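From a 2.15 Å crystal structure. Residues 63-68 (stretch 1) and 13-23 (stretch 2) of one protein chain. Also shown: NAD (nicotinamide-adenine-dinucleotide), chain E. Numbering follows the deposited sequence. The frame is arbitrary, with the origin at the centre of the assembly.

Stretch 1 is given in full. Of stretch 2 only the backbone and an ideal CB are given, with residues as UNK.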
# COMPACT_ATOMS: atom_id res chain seq x y z
N ALA A 63 -15.12 13.01 4.17
CA ALA A 63 -14.15 11.92 4.10
C ALA A 63 -12.93 12.23 4.94
O ALA A 63 -12.55 13.39 5.15
CB ALA A 63 -13.70 11.64 2.65
N VAL A 64 -12.28 11.17 5.43
CA VAL A 64 -11.03 11.33 6.14
C VAL A 64 -10.01 10.32 5.65
O VAL A 64 -10.34 9.23 5.16
CB VAL A 64 -11.19 11.18 7.67
CG1 VAL A 64 -12.17 12.21 8.22
CG2 VAL A 64 -11.65 9.76 7.99
N SER A 65 -8.74 10.70 5.79
CA SER A 65 -7.66 9.72 5.86
C SER A 65 -7.37 9.38 7.32
O SER A 65 -7.34 10.26 8.19
CB SER A 65 -6.40 10.26 5.18
OG SER A 65 -6.49 10.13 3.75
N ILE A 66 -7.16 8.09 7.59
CA ILE A 66 -6.81 7.58 8.91
C ILE A 66 -5.37 7.10 8.83
O ILE A 66 -5.06 6.10 8.15
CB ILE A 66 -7.75 6.46 9.36
CG1 ILE A 66 -9.12 7.03 9.71
CG2 ILE A 66 -7.17 5.71 10.53
CD1 ILE A 66 -10.21 5.99 9.72
N VAL A 67 -4.47 7.84 9.48
CA VAL A 67 -3.04 7.61 9.39
C VAL A 67 -2.47 7.44 10.80
O VAL A 67 -1.40 7.97 11.12
CB VAL A 67 -2.33 8.73 8.62
CG1 VAL A 67 -0.99 8.21 8.08
CG2 VAL A 67 -3.20 9.23 7.47
N THR A 68 -3.22 6.78 11.67
CA THR A 68 -2.81 6.47 13.03
C THR A 68 -2.09 5.12 13.06
O THR A 68 -2.02 4.43 12.04
CB THR A 68 -4.05 6.48 13.92
OG1 THR A 68 -5.00 5.53 13.42
CG2 THR A 68 -4.68 7.90 13.96
N UNK A 13 4.26 11.76 10.71
CA UNK A 13 5.09 11.86 9.49
C UNK A 13 4.31 11.75 8.18
O UNK A 13 4.38 12.65 7.40
CB UNK A 13 6.16 10.77 9.51
N UNK A 14 3.58 10.68 7.98
CA UNK A 14 2.86 10.46 6.72
C UNK A 14 1.47 11.12 6.70
O UNK A 14 0.97 11.50 5.61
CB UNK A 14 2.71 8.96 6.47
N UNK A 15 0.84 11.22 7.86
CA UNK A 15 -0.46 11.87 7.94
C UNK A 15 -0.40 13.32 7.52
O UNK A 15 -1.33 13.83 6.89
CB UNK A 15 -1.02 11.77 9.36
N UNK A 16 0.70 14.00 7.84
CA UNK A 16 0.90 15.37 7.39
C UNK A 16 0.87 15.46 5.87
O UNK A 16 0.27 16.39 5.31
CB UNK A 16 2.23 15.92 7.92
N UNK A 17 1.53 14.53 5.17
CA UNK A 17 1.49 14.52 3.71
C UNK A 17 0.07 14.31 3.19
O UNK A 17 -0.34 14.97 2.23
CB UNK A 17 2.41 13.43 3.16
N UNK A 18 -0.67 13.39 3.81
CA UNK A 18 -2.09 13.26 3.46
C UNK A 18 -2.80 14.60 3.57
O UNK A 18 -3.58 14.99 2.68
CB UNK A 18 -2.77 12.23 4.36
N UNK A 19 -2.54 15.32 4.67
CA UNK A 19 -3.21 16.60 4.90
C UNK A 19 -2.83 17.64 3.84
O UNK A 19 -3.69 18.40 3.37
CB UNK A 19 -2.87 17.13 6.29
N UNK A 20 -1.55 17.67 3.45
CA UNK A 20 -1.13 18.59 2.39
C UNK A 20 -1.89 18.31 1.10
O UNK A 20 -2.36 19.24 0.43
CB UNK A 20 0.38 18.48 2.15
N UNK A 21 -2.03 17.03 0.74
CA UNK A 21 -2.75 16.69 -0.50
C UNK A 21 -4.21 17.15 -0.42
O UNK A 21 -4.73 17.79 -1.35
CB UNK A 21 -2.69 15.18 -0.76
N UNK A 22 -4.88 16.82 0.69
CA UNK A 22 -6.29 17.19 0.80
C UNK A 22 -6.45 18.70 0.72
O UNK A 22 -7.41 19.19 0.11
CB UNK A 22 -6.89 16.66 2.11
N UNK A 23 -5.53 19.45 1.32
CA UNK A 23 -5.62 20.91 1.25
C UNK A 23 -5.46 21.41 -0.18
O UNK A 23 -6.07 22.42 -0.56
CB UNK A 23 -4.56 21.55 2.15
PA NAD E . 3.85 8.29 13.22
O1A NAD E . 3.67 7.75 14.60
O2A NAD E . 4.82 9.32 12.71
O5B NAD E . 2.34 9.17 13.08
C5B NAD E . 1.45 8.62 14.02
C4B NAD E . 0.46 9.70 14.46
O4B NAD E . -0.71 9.11 14.97
C3B NAD E . 1.14 10.45 15.62
O3B NAD E . 1.02 11.78 15.27
C2B NAD E . 0.27 10.09 16.84
O2B NAD E . 0.14 11.19 17.74
C1B NAD E . -1.07 9.86 16.13
N9A NAD E . -1.99 8.99 16.86
C8A NAD E . -1.76 7.84 17.59
N7A NAD E . -2.88 7.31 18.07
C5A NAD E . -3.89 8.14 17.65
C6A NAD E . -5.29 8.12 17.83
N6A NAD E . -5.87 7.11 18.58
N1A NAD E . -6.07 9.10 17.29
C2A NAD E . -5.42 10.07 16.57
N3A NAD E . -4.10 10.22 16.30
C4A NAD E . -3.36 9.22 16.88
O3 NAD E . 3.96 7.19 12.05
PN NAD E . 3.65 7.59 10.52
O1N NAD E . 2.75 8.73 10.15
O2N NAD E . 4.92 7.13 9.89
O5D NAD E . 2.64 6.24 9.92

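Stretch 2 is helical and runs nearly antiparallel to strand 63-66, at 156°. Its N-terminal end lies beside the NAD pyrophosphate.

Position 13 sends its CB sideways, with nothing of stretch 1 within 5.5 Å. Many side chains would suit. The residue is H13. H13 N donates to NAD O2A at 3.2 Å.

Position 14 also points sideways, but its ideal CB is 4.1 Å from V67 CG1. A medium or large apolar side chain could use that methyl. The residue is L14, whose CG lies 4.0 Å from V67 CG1. L14 N donates to NAD O1N at 3.0 Å.

At position 15 the CA-to-CB direction is toward stretch 1. The CA atoms of 15 and V67 are only 5.2 Å apart, and an ideal CB would sit 3.4 Å from V67 CB, which is tight. Glycine fits best; alanine would be crowded. The residue is G15. With no CB, the tight approach to V67 CB does not arise. V67 CG1 lies 3.5 Å from G15 N. A water accepts from G15 N at 3.2 Å and lies 2.9 Å from V67 O and 2.6 Å from NAD O1N.

Positions 16 and 17 are clear of stretch 1: the first points away and the second is out of reach. They are R16 and F17.

Position 18 points toward stretch 1. Its ideal CB is 4.2 Å from S65 CB and 4.3 Å from V67 CG2, so a polar hydroxyl and an apolar methyl are both on offer. Asparagine, glutamine, histidine or a modest apolar residue could suit. The residue is H18. H18 ND1 and S65 OG form a hydrogen bond of 2.8 Å at the ring edge. V67 CG2 sits over one face, 3.8 Å from the centroid of the H18 ring and 6° off its normal, a CH-pi contact.

Positions 19, 20 and 21 have no contact with stretch 1, so it sets no preference. They are A19, Q20 and K21.

Position 22 points toward stretch 1, yet nothing of stretch 1 lies within 5.5 Å of its ideal CB. A long side chain could cross the gap, preferably with a polar end to meet S65 OG; tyrosine, glutamine or lysine are candidates. The residue is Y22. Y22 OH and S65 OG form a 2.6 Å hydrogen bond, so S65 OG joins both H18 and Y22.

Position 23 is out of reach. It is A23.

Stretch 2 13-23: HLGRFHAQKYA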
# COMPACT_ATOMS: atom_id res chain seq x y z
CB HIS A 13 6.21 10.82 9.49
CG HIS A 13 7.14 11.02 8.35
ND1 HIS A 13 8.20 11.86 8.43
CD2 HIS A 13 7.16 10.50 7.12
CE1 HIS A 13 8.86 11.82 7.31
NE2 HIS A 13 8.25 10.99 6.50
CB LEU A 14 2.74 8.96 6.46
CG LEU A 14 1.86 8.41 5.34
CD1 LEU A 14 2.40 8.83 3.97
CD2 LEU A 14 1.82 6.89 5.46
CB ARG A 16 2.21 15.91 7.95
CG ARG A 16 2.64 17.23 7.35
CD ARG A 16 3.74 17.89 8.19
NE ARG A 16 4.36 19.03 7.51
CZ ARG A 16 5.31 18.93 6.59
NH1 ARG A 16 5.77 17.73 6.23
NH2 ARG A 16 5.82 20.02 6.02
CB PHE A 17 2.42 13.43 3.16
CG PHE A 17 3.88 13.67 3.44
CD1 PHE A 17 4.62 12.76 4.16
CD2 PHE A 17 4.50 14.82 3.00
CE1 PHE A 17 5.96 12.99 4.44
CE2 PHE A 17 5.84 15.06 3.27
CZ PHE A 17 6.57 14.14 3.99
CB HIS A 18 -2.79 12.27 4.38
CG HIS A 18 -2.62 10.83 4.00
ND1 HIS A 18 -3.68 10.04 3.61
CD2 HIS A 18 -1.54 10.02 4.05
CE1 HIS A 18 -3.26 8.81 3.41
NE2 HIS A 18 -1.96 8.78 3.66
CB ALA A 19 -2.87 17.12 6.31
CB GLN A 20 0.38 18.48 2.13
CG GLN A 20 1.27 18.86 3.32
CD GLN A 20 2.76 18.74 3.03
OE1 GLN A 20 3.17 18.15 2.03
NE2 GLN A 20 3.58 19.30 3.92
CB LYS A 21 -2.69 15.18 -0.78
CG LYS A 21 -1.30 14.57 -0.83
CD LYS A 21 -0.26 15.57 -1.33
CE LYS A 21 0.87 14.88 -2.05
NZ LYS A 21 2.06 14.71 -1.19
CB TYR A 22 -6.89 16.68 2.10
CG TYR A 22 -7.27 15.21 2.13
CD1 TYR A 22 -8.34 14.73 1.38
CD2 TYR A 22 -6.60 14.32 2.95
CE1 TYR A 22 -8.72 13.40 1.44
CE2 TYR A 22 -6.95 12.99 3.01
CZ TYR A 22 -8.01 12.53 2.25
OH TYR A 22 -8.36 11.20 2.30
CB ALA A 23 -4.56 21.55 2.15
O HOH W 1 0.63 10.05 10.79
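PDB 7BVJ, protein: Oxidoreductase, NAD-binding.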